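Local coordinates for protein acetyl-CoA acetyltransferase (Mycobacterium smegmatis, PDB 4EGV) that adopts the thiolase fold as a monomeric thiolase-like protein and may have acyltransferase activity, at residues V43-L54 / Y93-I101; R66-T74 / N134-S142. All coordinates share one frame; numbering follows the deposited sequence.

Contact 1: V43-L54 / Y93-I101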
loop_
_atom_site.group_PDB
_atom_site.type_symbol
_atom_site.label_atom_id
_atom_site.label_comp_id
_atom_site.label_asym_id
_atom_site.label_seq_id
_atom_site.Cartn_x
_atom_site.Cartn_y
_atom_site.Cartn_z
ATOM N N VAL A 43 -14.392 15.955 5.812
ATOM C CA VAL A 43 -14.978 16.647 4.652
ATOM C C VAL A 43 -14.169 17.888 4.373
ATOM O O VAL A 43 -13.723 18.085 3.258
ATOM C CB VAL A 43 -16.500 16.945 4.840
ATOM C CG1 VAL A 43 -16.989 18.070 3.949
ATOM C CG2 VAL A 43 -17.315 15.688 4.595
ATOM N N GLU A 44 -13.933 18.696 5.394
ATOM C CA GLU A 44 -13.215 19.972 5.215
ATOM C C GLU A 44 -11.802 19.781 4.597
ATOM O O GLU A 44 -11.363 20.565 3.754
ATOM C CB GLU A 44 -13.183 20.817 6.536
ATOM C CG GLU A 44 -14.562 21.488 6.976
ATOM C CD GLU A 44 -14.555 22.168 8.420
ATOM O OE1 GLU A 44 -14.218 21.524 9.449
ATOM O OE2 GLU A 44 -14.900 23.365 8.523
ATOM N N LEU A 45 -11.123 18.727 5.026
ATOM C CA LEU A 45 -9.773 18.399 4.553
ATOM C C LEU A 45 -9.690 17.938 3.083
ATOM O O LEU A 45 -8.766 18.282 2.335
ATOM C CB LEU A 45 -9.158 17.326 5.434
ATOM C CG LEU A 45 -8.751 17.671 6.873
ATOM C CD1 LEU A 45 -8.521 16.434 7.727
ATOM C CD2 LEU A 45 -7.589 18.635 6.977
ATOM N N ALA A 46 -10.675 17.139 2.698
ATOM C CA ALA A 46 -10.833 16.679 1.350
ATOM C C ALA A 46 -11.244 17.841 0.483
ATOM O O ALA A 46 -10.909 17.891 -0.665
ATOM C CB ALA A 46 -11.886 15.569 1.301
ATOM N N THR A 47 -11.979 18.769 1.044
ATOM C CA THR A 47 -12.397 19.986 0.344
ATOM C C THR A 47 -11.206 20.892 0.019
ATOM O O THR A 47 -11.018 21.294 -1.085
ATOM C CB THR A 47 -13.482 20.705 1.179
ATOM O OG1 THR A 47 -14.627 19.842 1.235
ATOM C CG2 THR A 47 -13.845 22.044 0.588
ATOM N N GLU A 48 -10.394 21.185 1.005
ATOM C CA GLU A 48 -9.188 21.921 0.779
ATOM C C GLU A 48 -8.259 21.329 -0.296
ATOM O O GLU A 48 -7.783 22.055 -1.148
ATOM C CB GLU A 48 -8.430 22.098 2.089
ATOM C CG GLU A 48 -8.845 23.316 2.877
ATOM C CD GLU A 48 -8.714 24.649 2.120
ATOM O OE1 GLU A 48 -7.717 24.892 1.425
ATOM O OE2 GLU A 48 -9.619 25.485 2.249
ATOM N N ALA A 49 -7.992 20.033 -0.232
ATOM C CA ALA A 49 -7.266 19.331 -1.307
ATOM C C ALA A 49 -7.948 19.368 -2.683
ATOM O O ALA A 49 -7.280 19.502 -3.684
ATOM C CB ALA A 49 -6.985 17.920 -0.913
ATOM N N ALA A 50 -9.271 19.267 -2.720
ATOM C CA ALA A 50 -10.022 19.301 -3.970
ATOM C C ALA A 50 -9.967 20.663 -4.641
ATOM O O ALA A 50 -9.895 20.755 -5.891
ATOM C CB ALA A 50 -11.452 18.855 -3.755
ATOM N N LYS A 51 -9.964 21.703 -3.807
ATOM C CA LYS A 51 -9.836 23.101 -4.248
ATOM C C LYS A 51 -8.501 23.424 -4.870
ATOM O O LYS A 51 -8.426 24.216 -5.790
ATOM C CB LYS A 51 -10.087 24.063 -3.090
ATOM C CG LYS A 51 -11.520 24.364 -2.851
ATOM C CD LYS A 51 -11.663 25.147 -1.569
ATOM C CE LYS A 51 -13.141 25.474 -1.331
ATOM N NZ LYS A 51 -13.393 25.842 0.053
ATOM N N ALA A 52 -7.466 22.799 -4.334
ATOM C CA ALA A 52 -6.109 22.866 -4.874
ATOM C C ALA A 52 -5.948 22.075 -6.163
ATOM O O ALA A 52 -5.159 22.480 -7.014
ATOM C CB ALA A 52 -5.078 22.413 -3.839
ATOM N N ALA A 53 -6.671 20.960 -6.305
ATOM C CA ALA A 53 -6.653 20.194 -7.536
ATOM C C ALA A 53 -7.289 20.996 -8.697
ATOM O O ALA A 53 -6.797 20.985 -9.847
ATOM C CB ALA A 53 -7.316 18.853 -7.335
ATOM N N LEU A 54 -8.366 21.715 -8.369
ATOM C CA LEU A 54 -9.054 22.576 -9.299
ATOM C C LEU A 54 -8.237 23.794 -9.647
ATOM O O LEU A 54 -8.359 24.343 -10.728
ATOM C CB LEU A 54 -10.350 23.045 -8.673
ATOM C CG LEU A 54 -11.687 22.434 -9.105
ATOM C CD1 LEU A 54 -11.632 20.934 -9.228
ATOM C CD2 LEU A 54 -12.731 22.874 -8.121
ATOM N N TYR A 93 -20.368 11.645 2.186
ATOM C CA TYR A 93 -19.129 12.356 2.247
ATOM C C TYR A 93 -18.601 12.845 0.905
ATOM O O TYR A 93 -18.147 13.950 0.832
ATOM C CB TYR A 93 -18.139 11.561 3.087
ATOM C CG TYR A 93 -16.742 11.459 2.583
ATOM C CD1 TYR A 93 -15.856 12.495 2.740
ATOM C CD2 TYR A 93 -16.291 10.326 1.975
ATOM C CE1 TYR A 93 -14.614 12.410 2.291
ATOM C CE2 TYR A 93 -15.027 10.254 1.520
ATOM C CZ TYR A 93 -14.207 11.285 1.692
ATOM O OH TYR A 93 -12.947 11.171 1.258
ATOM N N PRO A 94 -18.725 12.054 -0.162
ATOM C CA PRO A 94 -18.393 12.542 -1.482
ATOM C C PRO A 94 -19.230 13.702 -2.016
ATOM O O PRO A 94 -18.647 14.620 -2.542
ATOM C CB PRO A 94 -18.548 11.303 -2.346
ATOM C CG PRO A 94 -18.343 10.248 -1.455
ATOM C CD PRO A 94 -19.022 10.619 -0.229
ATOM N N ARG A 95 -20.560 13.669 -1.891
ATOM C CA ARG A 95 -21.421 14.854 -2.201
ATOM C C ARG A 95 -21.231 16.116 -1.341
ATOM O O ARG A 95 -21.413 17.205 -1.844
ATOM C CB ARG A 95 -22.914 14.504 -2.259
ATOM C CG ARG A 95 -23.286 13.992 -3.585
ATOM C CD ARG A 95 -24.726 13.700 -3.766
ATOM N NE ARG A 95 -24.785 12.807 -4.907
ATOM C CZ ARG A 95 -24.617 13.188 -6.182
ATOM N NH1 ARG A 95 -24.389 14.476 -6.510
ATOM N NH2 ARG A 95 -24.642 12.245 -7.124
ATOM N N SER A 96 -20.882 15.974 -0.068
ATOM C CA SER A 96 -20.613 17.137 0.740
ATOM C C SER A 96 -19.384 17.872 0.204
ATOM O O SER A 96 -19.319 19.092 0.295
ATOM C CB SER A 96 -20.358 16.790 2.219
ATOM O OG SER A 96 -21.233 15.860 2.796
ATOM N N VAL A 97 -18.406 17.109 -0.304
ATOM C CA VAL A 97 -17.150 17.618 -0.811
ATOM C C VAL A 97 -17.460 18.322 -2.089
ATOM O O VAL A 97 -16.948 19.407 -2.341
ATOM C CB VAL A 97 -16.033 16.490 -0.984
ATOM C CG1 VAL A 97 -14.850 16.980 -1.841
ATOM C CG2 VAL A 97 -15.511 16.019 0.376
ATOM N N ALA A 98 -18.353 17.730 -2.860
ATOM C CA ALA A 98 -18.802 18.307 -4.120
ATOM C C ALA A 98 -19.487 19.669 -3.936
ATOM O O ALA A 98 -19.240 20.575 -4.706
ATOM C CB ALA A 98 -19.716 17.353 -4.808
ATOM N N ARG A 99 -20.321 19.801 -2.894
ATOM C CA ARG A 99 -21.169 20.965 -2.671
ATOM C C ARG A 99 -20.242 22.095 -2.301
ATOM O O ARG A 99 -20.327 23.225 -2.828
ATOM C CB ARG A 99 -22.221 20.687 -1.563
ATOM C CG ARG A 99 -23.590 21.520 -1.610
ATOM C CD ARG A 99 -24.828 20.684 -1.041
ATOM N NE ARG A 99 -24.578 20.238 0.348
ATOM C CZ ARG A 99 -24.538 18.980 0.818
ATOM N NH1 ARG A 99 -24.780 17.908 0.058
ATOM N NH2 ARG A 99 -24.251 18.817 2.101
ATOM N N ASN A 100 -19.319 21.759 -1.430
ATOM C CA ASN A 100 -18.300 22.687 -0.996
ATOM C C ASN A 100 -17.387 23.343 -2.049
ATOM O O ASN A 100 -16.900 24.457 -1.843
ATOM C CB ASN A 100 -17.408 21.992 0.004
ATOM C CG ASN A 100 -18.015 21.909 1.368
ATOM O OD1 ASN A 100 -19.017 22.542 1.670
ATOM N ND2 ASN A 100 -17.411 21.119 2.202
ATOM N N ILE A 101 -17.151 22.633 -3.155
ATOM C CA ILE A 101 -16.335 23.117 -4.266
ATOM C C ILE A 101 -17.156 23.659 -5.448
ATOM O O ILE A 101 -16.593 24.140 -6.405
ATOM C CB ILE A 101 -15.331 22.022 -4.739
ATOM C CG1 ILE A 101 -16.068 20.831 -5.333
ATOM C CG2 ILE A 101 -14.429 21.582 -3.614
ATOM C CD1 ILE A 101 -15.268 20.021 -6.230
HETATM O O HOH W 1 -16.048 26.224 0.656
#

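Contact 2: R66-T74 / N134-S142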
loop_
_atom_site.group_PDB
_atom_site.type_symbol
_atom_site.label_atom_id
_atom_site.label_comp_id
_atom_site.label_asym_id
_atom_site.label_seq_id
_atom_site.Cartn_x
_atom_site.Cartn_y
_atom_site.Cartn_z
ATOM N N ARG A 66 -18.247 22.891 -12.296
ATOM C CA ARG A 66 -19.547 22.658 -12.942
ATOM C C ARG A 66 -19.502 21.518 -13.966
ATOM O O ARG A 66 -20.529 20.932 -14.269
ATOM C CB ARG A 66 -20.131 23.946 -13.551
ATOM C CG ARG A 66 -20.793 24.870 -12.516
ATOM C CD ARG A 66 -21.468 26.143 -13.126
ATOM N NE ARG A 66 -20.612 26.909 -14.060
ATOM C CZ ARG A 66 -19.826 27.947 -13.747
ATOM N NH1 ARG A 66 -19.747 28.407 -12.514
ATOM N NH2 ARG A 66 -19.108 28.528 -14.688
ATOM N N ALA A 67 -18.307 21.188 -14.458
ATOM C CA ALA A 67 -18.156 20.179 -15.482
ATOM C C ALA A 67 -17.935 18.765 -14.928
ATOM O O ALA A 67 -18.020 17.785 -15.672
ATOM C CB ALA A 67 -17.021 20.568 -16.460
ATOM N N ILE A 68 -17.628 18.669 -13.638
ATOM C CA ILE A 68 -17.433 17.371 -12.982
ATOM C C ILE A 68 -18.715 16.499 -12.977
ATOM O O ILE A 68 -19.742 16.888 -12.426
ATOM C CB ILE A 68 -16.874 17.503 -11.519
ATOM C CG1 ILE A 68 -15.493 18.125 -11.515
ATOM C CG2 ILE A 68 -16.813 16.149 -10.829
ATOM C CD1 ILE A 68 -15.060 18.667 -10.176
ATOM N N ASP A 69 -18.618 15.320 -13.577
ATOM C CA ASP A 69 -19.725 14.412 -13.649
ATOM C C ASP A 69 -19.671 13.257 -12.621
ATOM O O ASP A 69 -20.712 12.656 -12.297
ATOM C CB ASP A 69 -19.979 13.931 -15.101
ATOM C CG ASP A 69 -18.731 13.253 -15.782
ATOM O OD1 ASP A 69 -18.249 12.163 -15.367
ATOM O OD2 ASP A 69 -18.250 13.808 -16.798
ATOM N N THR A 70 -18.476 12.953 -12.100
ATOM C CA THR A 70 -18.341 11.941 -11.058
ATOM C C THR A 70 -17.360 12.357 -9.999
ATOM O O THR A 70 -16.300 12.863 -10.318
ATOM C CB THR A 70 -17.873 10.604 -11.612
ATOM O OG1 THR A 70 -18.649 10.305 -12.760
ATOM C CG2 THR A 70 -18.068 9.505 -10.576
ATOM N N VAL A 71 -17.755 12.142 -8.745
ATOM C CA VAL A 71 -16.859 12.214 -7.611
ATOM C C VAL A 71 -16.730 10.856 -6.945
ATOM O O VAL A 71 -17.680 10.084 -6.834
ATOM C CB VAL A 71 -17.224 13.287 -6.570
ATOM C CG1 VAL A 71 -17.196 14.626 -7.202
ATOM C CG2 VAL A 71 -18.557 13.037 -5.953
ATOM N N ALA A 72 -15.526 10.556 -6.517
ATOM C CA ALA A 72 -15.285 9.334 -5.879
ATOM C C ALA A 72 -14.419 9.668 -4.677
ATOM O O ALA A 72 -13.468 10.440 -4.769
ATOM C CB ALA A 72 -14.603 8.369 -6.846
ATOM N N GLY A 73 -14.785 9.123 -3.532
ATOM C CA GLY A 73 -13.999 9.263 -2.323
ATOM C C GLY A 73 -13.506 7.947 -1.760
ATOM O O GLY A 73 -14.156 6.891 -1.858
ATOM N N THR A 74 -12.318 7.985 -1.183
ATOM C CA THR A 74 -11.853 6.826 -0.407
ATOM C C THR A 74 -12.477 6.786 0.989
ATOM O O THR A 74 -12.785 7.808 1.590
ATOM C CB THR A 74 -10.323 6.720 -0.290
ATOM O OG1 THR A 74 -9.808 7.813 0.447
ATOM C CG2 THR A 74 -9.701 6.699 -1.624
ATOM N N ASN A 134 -17.501 8.391 -18.842
ATOM C CA ASN A 134 -17.341 9.533 -17.997
ATOM C C ASN A 134 -16.443 10.529 -18.703
ATOM O O ASN A 134 -15.797 10.161 -19.652
ATOM C CB ASN A 134 -16.780 9.082 -16.654
ATOM C CG ASN A 134 -17.787 8.373 -15.812
ATOM O OD1 ASN A 134 -18.543 8.980 -15.143
ATOM N ND2 ASN A 134 -17.790 7.076 -15.858
ATOM N N ASP A 135 -16.418 11.777 -18.255
ATOM C CA ASP A 135 -15.664 12.847 -18.908
ATOM C C ASP A 135 -14.764 13.655 -17.980
ATOM O O ASP A 135 -13.667 13.936 -18.261
ATOM C CB ASP A 135 -16.611 13.808 -19.619
ATOM C CG ASP A 135 -17.218 13.240 -20.869
ATOM O OD1 ASP A 135 -16.505 12.813 -21.746
ATOM O OD2 ASP A 135 -18.416 13.235 -20.976
ATOM N N VAL A 136 -15.282 14.064 -16.873
ATOM C CA VAL A 136 -14.520 14.719 -15.809
ATOM C C VAL A 136 -14.784 14.095 -14.438
ATOM O O VAL A 136 -15.911 14.056 -13.954
ATOM C CB VAL A 136 -14.773 16.233 -15.737
ATOM C CG1 VAL A 136 -13.816 16.901 -14.758
ATOM C CG2 VAL A 136 -14.669 16.847 -17.098
ATOM N N VAL A 137 -13.721 13.615 -13.819
ATOM C CA VAL A 137 -13.836 12.904 -12.583
ATOM C C VAL A 137 -12.940 13.537 -11.534
ATOM O O VAL A 137 -11.841 13.938 -11.815
ATOM C CB VAL A 137 -13.448 11.412 -12.788
ATOM C CG1 VAL A 137 -13.464 10.608 -11.453
ATOM C CG2 VAL A 137 -14.340 10.762 -13.836
ATOM N N LEU A 138 -13.439 13.623 -10.316
ATOM C CA LEU A 138 -12.656 14.046 -9.157
ATOM C C LEU A 138 -12.553 12.933 -8.120
ATOM O O LEU A 138 -13.535 12.394 -7.678
ATOM C CB LEU A 138 -13.231 15.326 -8.505
ATOM C CG LEU A 138 -12.404 15.932 -7.359
ATOM C CD1 LEU A 138 -11.011 16.351 -7.868
ATOM C CD2 LEU A 138 -13.084 17.097 -6.698
ATOM N N ILE A 139 -11.328 12.600 -7.749
ATOM C CA ILE A 139 -11.036 11.624 -6.732
ATOM C C ILE A 139 -10.449 12.320 -5.492
ATOM O O ILE A 139 -9.717 13.291 -5.616
ATOM C CB ILE A 139 -10.075 10.611 -7.341
ATOM C CG1 ILE A 139 -10.813 9.744 -8.353
ATOM C CG2 ILE A 139 -9.419 9.701 -6.305
ATOM C CD1 ILE A 139 -9.869 9.038 -9.324
ATOM N N PHE A 140 -10.795 11.874 -4.298
ATOM C CA PHE A 140 -10.271 12.530 -3.115
ATOM C C PHE A 140 -10.325 11.594 -1.922
ATOM O O PHE A 140 -10.988 10.562 -1.960
ATOM C CB PHE A 140 -10.988 13.865 -2.815
ATOM C CG PHE A 140 -12.481 13.775 -2.887
ATOM C CD1 PHE A 140 -13.207 13.140 -1.890
ATOM C CD2 PHE A 140 -13.158 14.279 -3.989
ATOM C CE1 PHE A 140 -14.587 13.023 -1.964
ATOM C CE2 PHE A 140 -14.582 14.153 -4.083
ATOM C CZ PHE A 140 -15.276 13.525 -3.053
ATOM N N GLY A 141 -9.589 11.935 -0.869
ATOM C CA GLY A 141 -9.616 11.160 0.353
ATOM C C GLY A 141 -9.021 11.996 1.447
ATOM O O GLY A 141 -8.439 12.994 1.145
ATOM N N SER A 142 -9.144 11.589 2.706
ATOM C CA SER A 142 -8.652 12.377 3.851
ATOM C C SER A 142 -8.650 11.584 5.139
ATOM O O SER A 142 -9.253 10.525 5.231
ATOM C CB SER A 142 -9.450 13.683 4.065
ATOM O OG SER A 142 -10.838 13.447 4.186
#

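Contact 1: V43-L54 / Y93-I101
Thr47 and Asn100 make the one direct hydrogen bond between segments 43-54 and 93-101. Asn100 ND2 donates to Thr47 OG1 over 3.2 Å, nearly straight at 170°, and the hydroxyl oxygen lies close to the amide plane. The side chains cross at about a right angle, which also brings Asn100 CB against Thr47 CG2. Thr47 places OG1 beside its own backbone N (chi1 -64°), a torsion that lets the hydroxyl donate to Val43 O of its own helix at 2.8 Å. That donor stands above the carbonyl plane, and Val43 O accepts from Thr47 N as well. Thr47 OG1 is therefore engaged twice, donating within its own helix and accepting from the other.

Apolar knobs flank this bond. Val43 sits among Tyr93, Ser96, Val97 and Asn100. With CG1 anti to the backbone N, its branches divide the work: CG1 lies 3.5 Å from Asn100 ND2, while CG2 comes in plane to the edge of the Tyr93 ring, 4.0 Å from CD1. Val97 fills the hole formed by Val43, Ala46, Thr47 and Ala50, its CG2 lying 3.8 Å from Ala46 CB. Farther along, Ile101 enters between Thr47, Ala50, Lys51 and Leu54; CG2 touches Ala50 CB at 4.0 Å, and CD1 heads for Leu54 CD2. At the exposed margin, the extended Lys51 chain reaches a water that bridges NZ to Asn100 O.

The segment axes approach to 9.1 Å at a signed angle of -49°, consistent with the small side chains of Ala46 and Ala50. These three knobs define knobs-into-holes packing. Ala46 and Ala50, like Val97 and Ile101, touch strand 136-143, placing both helices on one face of a central sheet, as in the layered alpha/beta architecture of the thiolase fold.

Contact 2: R66-T74 / N134-S142
Asp69 OD2 draws in two successive backbone amides of the other segment. Val136 N donates to it at 3.0 Å along a nearly straight path (169°), arriving from above the carboxylate plane, whereas Asp135 N makes only weak bonds, shared between OD2 and OD1. The grip stands at the entrance to a parallel strand pair of the thiolase-fold sheet, in which strand 70-73 lies between strands 107-110 and 136-143. Asp69 turns its carboxylate toward the 134-136 backbone by setting CG between its own N and carbonyl carbon. In return, Asp69 N donates to Val136 O at 3.0 Å. Asp135 OD2 lies 4.2 Å from Asp69 OD2, a proximity that would probably be less costly with the amide donors beside the Asp69 carboxylate.

Beyond this point the ladder is regular: Leu138 N to Thr70 O, Ala72 N to Leu138 O, Phe140 N to Ala72 O and Thr74 N to Phe140 O. The four bridges, from Thr70-Val137 to Gly73-Phe140, fix the parallel register, and the N-to-C directions of the two strand segments differ by 16°. On the face bearing Val71 and Leu138, helix 93-101 covers the strands; on the face bearing Ala72 and Val137, Phe125 of helix 117-130 does so. Ile68 crosses Val136 at about a right angle, CG1 to CG1 at 3.9 Å.

Phe140 takes chi1 47°, swinging its ring back over the neighbouring strand. Its CE2 meets Val71 CB at 3.7 Å, Gly73 CA approaches obliquely, and Ala72 O stands 3.7 Å above the ring plane, over its centre.

How the contacts relate
From the N terminus, strand 20-29 leads to helix 42-56, helix 61-67, strand 70-73, helix 93-101 and, after strand 107-110 and helix 117-130, strand 136-143. Contact 1 closes a loop of 38 residues between its segments, and contact 2 one of 59. The segments alternate, so the loops cross rather than nest: the first strand of contact 2 lies inside the loop of contact 1, whose second helix lies inside the loop of contact 2. With centres 10 Å apart, the contacts form adjoining layers. Val97 CG1 meets Phe140 CE2 at 3.6 Å, tying helix 93-101 to strand 136-143, and Ala50 of helix 42-56 touches Leu138 of the same strand.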